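Local coordinates for single-stranded DNA-binding protein (Enterobacter phage Enc34, PDB 5ODK) that binds single-stranded DNA, probably through its OB fold, and is thought to act in phage DNA replication, at residues V25-C30 with W144-I149; I51-P56 with W109-R114; A136-G141 with V169-D174. One frame throughout, in Å; residues are numbered along the deposited sequence. Where two conformers were deposited one is given.

Interaction 1 (V25-C30 with W144-I149); sequences VSNVRC and WVSSVI
Val28 O is gripped by two neighbouring residues of the facing strand: the backbone N of Val145 donates to it at 2.8 Å, and Trp144 CA adds a C-H...O contact at 3.2 Å. The pairing is antiparallel and belongs to the curled sheet of an OB fold, interrupted by a G1 beta bulge in which Asn27 and Val28 both face Val145. The evidence is the positive phi of Asn27 (60°) together with the register, which shifts by one residue between the Val25-Ser147 and Val28-Val145 pairs. Asn27 N donates to the side chain of Ser146, reaching OG at 3.1 Å, while Val28 N returns a bond to Val145 O at 2.9 Å. At Asn27 the chain turns a corner, and its amide group hydrogen-bonds Asn14 through ND2 and Arg172 through OD1. Beyond the corner Arg29 lies across the Trp144 indole. Arg29 CB sits over the centre of the six-membered ring of Trp144, 3.8 Å from its centroid, as a CH-pi contact. CG, anti to the backbone N (chi1 -158°), lies over the same ring system, and the guanidinium plane ends 9° from that of the ring. Arg29 NE bonds Gly142 O, and Trp144 NE1 bonds Asp175. On the buried sheet face shared by Val25, Val28, Val145 and Ser147, the methyl CG2 of Val28 meets CG2 of Val145 at 3.8 Å.

Interaction 2 (I51-P56 with W109-R114); sequences ITLLMP and WVISAR
Residues 51-56 and 109-114 run antiparallel, their axes 4.6 Å apart at closest approach and their directions 157° apart, with the register unbroken from Ile51-Ala113 to Met55-Trp109. Three hydrogen-bonded pairs, Ile51-Ala113, Leu53-Ile111 and Met55-Trp109, each exchange two N-H...O bonds, and Thr52-Ser112 and Leu54-Val110 alternate with them as non-hydrogen-bonded pairs. The bond from Leu53 N to Ile111 O measures 2.8 Å; the same carbonyl also receives Thr52 CA as a C-H...O contact at 3.2 Å. This ladder forms part of the OB-fold sheet, where strand 49-56 lies between strands 28-34 and 108-115. Helix 61-76 covers Met55 and Ile111, its Ile67 touching both, while Leu53 on the same face packs on Val145 and Ser147 of strand 144-156. Met55 bends at its thioether (chi3 78°), which puts CE 3.8 Å from Trp109 CD1 and 4.1 Å from Ile111 CD1. Nearer the middle of the ladder, CB of Leu53 and CB of Ile111 stand 4.1 Å apart. Across the other face Thr52 CG2 meets Val110 CG1 at 3.6 Å, while the side chains of Leu54 and Val110 lie side by side, pointing the same way. Lys57 and Lys64 supply cation-pi partners to Trp109. Paired N-H...O bonds thus satisfy the backbone polar groups of the three hydrogen-bonded pairs, and the side chains join by apolar van der Waals contacts, Met55 CE against the Trp109 indole included.

Interaction 3 (A136-G141 with V169-D174); sequences AEEIYG and VLKRKD
The C-terminal end of helix 132-138 and the loop that follows it pack against the last part of strand 159-173, and Lys171 holds the two together. Lys171 NZ donates to Glu138 O at 2.8 Å, in the plane of that carbonyl. Lys171 NZ also forms a salt bridge to Asp174 OD1 at 2.7 Å and donates to a water, which in turn donates to Glu138 OE2. Three acceptors thus surround NZ, matching the three protons of a lysine ammonium. Because Glu138 is the last helical residue, the positive charge lies at the helix terminus where the dipole is negative, a placement that would tend to stabilise both. Glu138 turns at chi2 (81°), placing CD beside the lysine chain, with Glu138 OE2 3.4 Å from Lys171 CD. Glu138 OE2 remains 4.2 Å from Lys171 NZ, beyond salt-bridge range, and also accepts from Met124 N. In the OB-fold sheet this end of the strand carries a classic beta bulge, Arg172 and Lys173 both facing Trp144, before the chain leaves the strand at Asp174. Asp174 OD1 has two donors. Tyr140 OH reaches the anti lone pair of Asp174 OD1 at 2.6 Å, whereas Lys171 NZ comes to the syn side, 32° out of the carboxylate plane. The phenol ring and the carboxylate are nearly coplanar, 4° apart, with OD1 at the ring edge. Tyr140 OH is further bonded to Asp175 N. Towards the interior, Ile139 CG1 passes Lys171 CB at 4.0 Å, and Ile139 CD1 meets Val169 CG1 at 3.9 Å.

Interactions 1 and 2, centres 8 Å apart, are joined where strands 28-34 and 49-56 pair: Arg29 O lies 2.7 Å from Leu54 N, a probable hydrogen bond, and Val28 CG1 packs on Met55 CG at 3.7 Å. Interaction 3, centred 10 Å from interaction 1, continues the same sheet through strand 144-156, with Ser146 O 2.8 Å from Leu170 N. Interactions 2 and 3 are 14 Å apart between centres and meet at Ile51 CD1 and Val169 CG1, 4.2 Å apart. Lys13, which binds magnesium in a structure of this protein, has its side chain about 7 Å from that of Asn27; no magnesium is bound to this chain.

Interaction 1 (V25-C30 with W144-I149)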
# COMPACT_ATOMS: atom_id res chain seq x y z
N VAL A 25 6.58 2.37 0.15
CA VAL A 25 6.22 3.21 1.27
C VAL A 25 6.78 2.56 2.51
O VAL A 25 6.47 1.40 2.81
CB VAL A 25 4.73 3.51 1.38
CG1 VAL A 25 4.28 4.37 0.21
CG2 VAL A 25 3.86 2.30 1.58
N SER A 26 7.65 3.27 3.21
CA SER A 26 8.40 2.70 4.32
C SER A 26 7.89 3.21 5.64
O SER A 26 7.53 4.39 5.76
CB SER A 26 9.88 2.97 4.19
OG SER A 26 10.37 2.50 2.94
N ASN A 27 7.87 2.34 6.65
CA ASN A 27 7.54 2.74 8.01
C ASN A 27 6.15 3.34 8.12
O ASN A 27 5.94 4.51 8.46
CB ASN A 27 8.64 3.65 8.54
CG ASN A 27 10.01 3.03 8.40
OD1 ASN A 27 10.21 1.88 8.89
ND2 ASN A 27 10.93 3.71 7.71
N VAL A 28 5.19 2.47 7.82
CA VAL A 28 3.76 2.79 7.86
C VAL A 28 3.08 1.77 8.77
O VAL A 28 3.60 0.66 8.95
CB VAL A 28 3.13 2.83 6.47
CG1 VAL A 28 3.80 3.92 5.65
CG2 VAL A 28 3.23 1.47 5.78
N ARG A 29 1.94 2.13 9.34
CA ARG A 29 1.26 1.20 10.24
C ARG A 29 0.22 0.44 9.46
O ARG A 29 -0.54 0.99 8.69
CB ARG A 29 0.65 1.95 11.43
CG ARG A 29 0.38 1.13 12.66
CD ARG A 29 0.07 2.01 13.86
NE ARG A 29 -0.15 1.19 15.02
CZ ARG A 29 -0.64 1.63 16.15
NH1 ARG A 29 -0.96 2.90 16.31
NH2 ARG A 29 -0.83 0.77 17.13
N CYS A 30 0.16 -0.87 9.64
CA CYS A 30 -0.82 -1.59 8.88
C CYS A 30 -2.12 -1.83 9.63
O CYS A 30 -2.19 -1.80 10.86
CB CYS A 30 -0.30 -2.90 8.34
SG CYS A 30 -0.33 -4.23 9.47
N TRP A 144 3.99 -2.12 12.39
CA TRP A 144 4.57 -1.26 11.35
C TRP A 144 5.27 -2.11 10.32
O TRP A 144 5.92 -3.12 10.63
CB TRP A 144 5.55 -0.28 11.96
CG TRP A 144 4.87 0.67 12.90
CD1 TRP A 144 4.46 0.43 14.17
CD2 TRP A 144 4.51 2.05 12.63
NE1 TRP A 144 3.84 1.53 14.70
CE2 TRP A 144 3.84 2.53 13.76
CE3 TRP A 144 4.65 2.88 11.52
CZ2 TRP A 144 3.33 3.84 13.84
CZ3 TRP A 144 4.14 4.17 11.57
CH2 TRP A 144 3.49 4.64 12.73
N VAL A 145 5.15 -1.69 9.07
CA VAL A 145 5.65 -2.38 7.89
C VAL A 145 6.25 -1.41 6.90
O VAL A 145 6.08 -0.19 7.03
CB VAL A 145 4.50 -3.18 7.18
CG1 VAL A 145 3.89 -4.18 8.15
CG2 VAL A 145 3.44 -2.26 6.59
N SER A 146 6.90 -1.95 5.89
CA SER A 146 7.19 -1.25 4.65
C SER A 146 6.60 -2.07 3.54
O SER A 146 6.55 -3.29 3.62
CB SER A 146 8.68 -1.04 4.46
OG SER A 146 9.17 -0.25 5.51
N SER A 147 6.11 -1.44 2.49
CA SER A 147 5.38 -2.17 1.46
C SER A 147 5.68 -1.62 0.09
O SER A 147 5.81 -0.39 -0.07
CB SER A 147 3.89 -2.09 1.76
OG SER A 147 3.07 -2.71 0.79
N VAL A 148 5.75 -2.49 -0.90
CA VAL A 148 5.84 -2.11 -2.30
C VAL A 148 4.50 -2.32 -2.97
O VAL A 148 3.90 -3.41 -2.88
CB VAL A 148 6.97 -2.86 -3.06
CG1 VAL A 148 7.00 -2.41 -4.51
CG2 VAL A 148 8.30 -2.61 -2.40
N ILE A 149 4.05 -1.24 -3.61
CA ILE A 149 2.79 -1.18 -4.31
C ILE A 149 3.01 -0.65 -5.73
O ILE A 149 4.09 -0.13 -6.04
CB ILE A 149 1.76 -0.30 -3.55
CG1 ILE A 149 2.22 1.17 -3.48
CG2 ILE A 149 1.50 -0.85 -2.15
CD1 ILE A 149 1.18 2.11 -2.94

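Interaction 2 (I51-P56 with W109-R114)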
# COMPACT_ATOMS: atom_id res chain seq x y z
N ILE A 51 -4.25 -5.14 2.22
CA ILE A 51 -3.82 -4.49 3.42
C ILE A 51 -4.22 -3.01 3.32
O ILE A 51 -4.36 -2.48 2.20
CB ILE A 51 -2.28 -4.64 3.61
CG1 ILE A 51 -1.84 -4.43 5.06
CG2 ILE A 51 -1.54 -3.71 2.65
CD1 ILE A 51 -0.43 -4.97 5.31
N THR A 52 -4.38 -2.38 4.48
CA THR A 52 -4.47 -0.94 4.57
C THR A 52 -3.17 -0.46 5.23
O THR A 52 -2.69 -1.05 6.20
CB THR A 52 -5.72 -0.53 5.36
OG1 THR A 52 -6.87 -0.89 4.59
CG2 THR A 52 -5.72 0.99 5.62
N LEU A 53 -2.63 0.63 4.71
CA LEU A 53 -1.39 1.24 5.21
C LEU A 53 -1.72 2.62 5.71
O LEU A 53 -2.32 3.42 4.98
CB LEU A 53 -0.34 1.28 4.13
CG LEU A 53 -0.03 -0.05 3.45
CD1 LEU A 53 0.88 0.16 2.27
CD2 LEU A 53 0.58 -1.09 4.39
N LEU A 54 -1.36 2.91 6.96
CA LEU A 54 -1.57 4.19 7.57
C LEU A 54 -0.24 4.91 7.57
O LEU A 54 0.71 4.51 8.26
CB LEU A 54 -2.10 3.99 8.98
CG LEU A 54 -3.38 3.20 9.07
CD1 LEU A 54 -3.75 2.99 10.52
CD2 LEU A 54 -4.54 3.85 8.31
N MET A 55 -0.14 5.95 6.74
CA MET A 55 1.14 6.58 6.48
C MET A 55 1.17 7.95 7.16
O MET A 55 0.45 8.87 6.75
CB MET A 55 1.32 6.68 4.96
CG MET A 55 2.63 7.25 4.55
SD MET A 55 2.94 6.98 2.80
CE MET A 55 1.91 8.23 2.07
N PRO A 56 2.00 8.13 8.23
CA PRO A 56 2.02 9.43 8.93
C PRO A 56 2.36 10.59 8.01
O PRO A 56 3.39 10.60 7.33
CB PRO A 56 3.06 9.22 10.01
CG PRO A 56 2.98 7.75 10.31
CD PRO A 56 2.75 7.10 8.97
N TRP A 109 -2.22 9.48 5.93
CA TRP A 109 -2.74 9.08 4.63
C TRP A 109 -3.12 7.61 4.75
O TRP A 109 -2.40 6.84 5.38
CB TRP A 109 -1.71 9.26 3.51
CG TRP A 109 -1.22 10.68 3.38
CD1 TRP A 109 0.06 11.16 3.67
CD2 TRP A 109 -1.97 11.79 3.00
NE1 TRP A 109 0.12 12.48 3.46
CE2 TRP A 109 -1.11 12.91 3.05
CE3 TRP A 109 -3.29 11.95 2.58
CZ2 TRP A 109 -1.54 14.20 2.72
CZ3 TRP A 109 -3.72 13.21 2.27
CH2 TRP A 109 -2.86 14.33 2.33
N VAL A 110 -4.25 7.22 4.13
CA VAL A 110 -4.75 5.84 4.24
C VAL A 110 -4.67 5.25 2.86
O VAL A 110 -5.36 5.69 1.95
CB VAL A 110 -6.20 5.81 4.77
CG1 VAL A 110 -6.71 4.39 4.92
CG2 VAL A 110 -6.27 6.57 6.10
N ILE A 111 -3.84 4.21 2.71
CA ILE A 111 -3.64 3.55 1.44
C ILE A 111 -4.27 2.16 1.49
O ILE A 111 -4.00 1.39 2.43
CB ILE A 111 -2.15 3.43 1.12
CG1 ILE A 111 -1.55 4.81 0.80
CG2 ILE A 111 -1.87 2.43 0.02
CD1 ILE A 111 -0.04 4.84 0.82
N SER A 112 -5.05 1.82 0.47
CA SER A 112 -5.59 0.47 0.33
C SER A 112 -4.95 -0.19 -0.86
O SER A 112 -4.90 0.37 -1.95
CB SER A 112 -7.08 0.58 0.08
OG SER A 112 -7.67 1.32 1.11
N ALA A 113 -4.41 -1.39 -0.65
CA ALA A 113 -3.73 -2.12 -1.73
C ALA A 113 -4.22 -3.56 -1.69
O ALA A 113 -4.45 -4.13 -0.61
CB ALA A 113 -2.23 -2.02 -1.59
N ARG A 114 -4.35 -4.17 -2.86
CA ARG A 114 -4.88 -5.53 -2.99
C ARG A 114 -4.15 -6.26 -4.10
O ARG A 114 -3.49 -5.65 -4.96
CB ARG A 114 -6.38 -5.51 -3.29
CG ARG A 114 -7.28 -4.73 -2.34
CD ARG A 114 -8.65 -4.47 -2.97
NE ARG A 114 -9.48 -5.65 -3.04
CZ ARG A 114 -10.62 -5.75 -3.76
NH1 ARG A 114 -11.06 -4.75 -4.51
NH2 ARG A 114 -11.30 -6.89 -3.73

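Interaction 3 (A136-G141 with V169-D174)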
# COMPACT_ATOMS: atom_id res chain seq x y z
N ALA A 136 -0.09 -14.58 9.38
CA ALA A 136 -1.10 -13.85 10.14
C ALA A 136 -0.59 -13.41 11.51
O ALA A 136 -0.94 -12.35 11.99
CB ALA A 136 -2.39 -14.66 10.26
N GLU A 137 0.20 -14.27 12.17
CA GLU A 137 0.77 -13.91 13.46
C GLU A 137 1.82 -12.80 13.36
O GLU A 137 1.91 -11.94 14.25
CB GLU A 137 1.51 -15.11 14.08
CG GLU A 137 0.66 -16.17 14.70
CD GLU A 137 1.47 -17.20 15.47
OE1 GLU A 137 2.72 -17.30 15.31
OE2 GLU A 137 0.82 -17.91 16.24
N GLU A 138 2.65 -12.88 12.32
CA GLU A 138 3.79 -11.96 12.17
C GLU A 138 3.31 -10.54 11.91
O GLU A 138 3.81 -9.57 12.49
CB GLU A 138 4.69 -12.40 11.00
CG GLU A 138 5.93 -11.53 10.66
CD GLU A 138 7.11 -11.82 11.55
OE1 GLU A 138 7.13 -12.90 12.19
OE2 GLU A 138 8.02 -10.97 11.58
N ILE A 139 2.39 -10.41 10.97
CA ILE A 139 1.94 -9.07 10.50
C ILE A 139 0.46 -8.90 10.89
O ILE A 139 -0.46 -9.29 10.17
CB ILE A 139 2.27 -8.86 9.01
CG1 ILE A 139 3.79 -8.91 8.83
CG2 ILE A 139 1.69 -7.54 8.52
CD1 ILE A 139 4.25 -8.92 7.40
N TYR A 140 0.26 -8.31 12.05
CA TYR A 140 -1.06 -8.09 12.60
C TYR A 140 -1.42 -6.62 12.44
O TYR A 140 -0.53 -5.76 12.43
CB TYR A 140 -1.09 -8.54 14.08
CG TYR A 140 0.00 -7.92 14.91
CD1 TYR A 140 1.25 -8.50 15.01
CD2 TYR A 140 -0.18 -6.69 15.53
CE1 TYR A 140 2.29 -7.89 15.67
CE2 TYR A 140 0.85 -6.07 16.21
CZ TYR A 140 2.08 -6.67 16.28
OH TYR A 140 3.10 -6.06 16.93
N GLY A 141 -2.71 -6.31 12.44
CA GLY A 141 -3.14 -4.92 12.36
C GLY A 141 -2.61 -4.18 13.56
O GLY A 141 -2.81 -4.60 14.71
N VAL A 169 5.17 -6.94 1.48
CA VAL A 169 5.03 -6.38 2.81
C VAL A 169 6.18 -6.90 3.65
O VAL A 169 6.38 -8.12 3.70
CB VAL A 169 3.71 -6.73 3.47
CG1 VAL A 169 3.59 -6.09 4.84
CG2 VAL A 169 2.54 -6.31 2.58
N LEU A 170 6.90 -6.02 4.31
CA LEU A 170 8.04 -6.30 5.19
C LEU A 170 7.70 -5.82 6.59
O LEU A 170 7.41 -4.65 6.78
CB LEU A 170 9.28 -5.55 4.70
CG LEU A 170 10.49 -5.44 5.64
CD1 LEU A 170 11.09 -6.80 5.96
CD2 LEU A 170 11.55 -4.49 5.11
N LYS A 171 7.76 -6.72 7.57
CA LYS A 171 7.57 -6.33 8.94
C LYS A 171 8.74 -5.45 9.41
O LYS A 171 9.89 -5.80 9.18
CB LYS A 171 7.44 -7.53 9.86
CG LYS A 171 7.15 -7.09 11.27
CD LYS A 171 6.37 -7.99 12.06
CE LYS A 171 6.05 -7.40 13.42
NZ LYS A 171 5.82 -8.60 14.23
N ARG A 172 8.42 -4.33 10.04
CA ARG A 172 9.40 -3.40 10.56
C ARG A 172 9.44 -3.28 12.07
O ARG A 172 10.54 -3.22 12.63
CB ARG A 172 9.16 -2.01 9.97
CG ARG A 172 9.45 -1.89 8.49
CD ARG A 172 10.91 -1.92 8.15
NE ARG A 172 11.52 -0.67 8.59
CZ ARG A 172 12.82 -0.46 8.74
NH1 ARG A 172 13.70 -1.44 8.51
NH2 ARG A 172 13.21 0.73 9.14
N LYS A 173 8.30 -3.17 12.73
CA LYS A 173 8.27 -2.96 14.18
C LYS A 173 6.97 -3.46 14.77
O LYS A 173 5.93 -3.36 14.12
CB LYS A 173 8.39 -1.47 14.49
CG LYS A 173 8.84 -1.11 15.90
CD LYS A 173 9.03 0.40 16.05
CE LYS A 173 7.82 1.20 15.58
NZ LYS A 173 7.64 2.52 16.22
N ASP A 174 7.03 -4.00 15.98
CA ASP A 174 5.82 -4.31 16.72
C ASP A 174 5.24 -3.05 17.35
O ASP A 174 5.96 -2.09 17.66
CB ASP A 174 6.12 -5.35 17.79
CG ASP A 174 6.35 -6.74 17.19
OD1 ASP A 174 5.40 -7.25 16.54
OD2 ASP A 174 7.48 -7.27 17.34
O HOH W 1 8.23 -9.90 14.16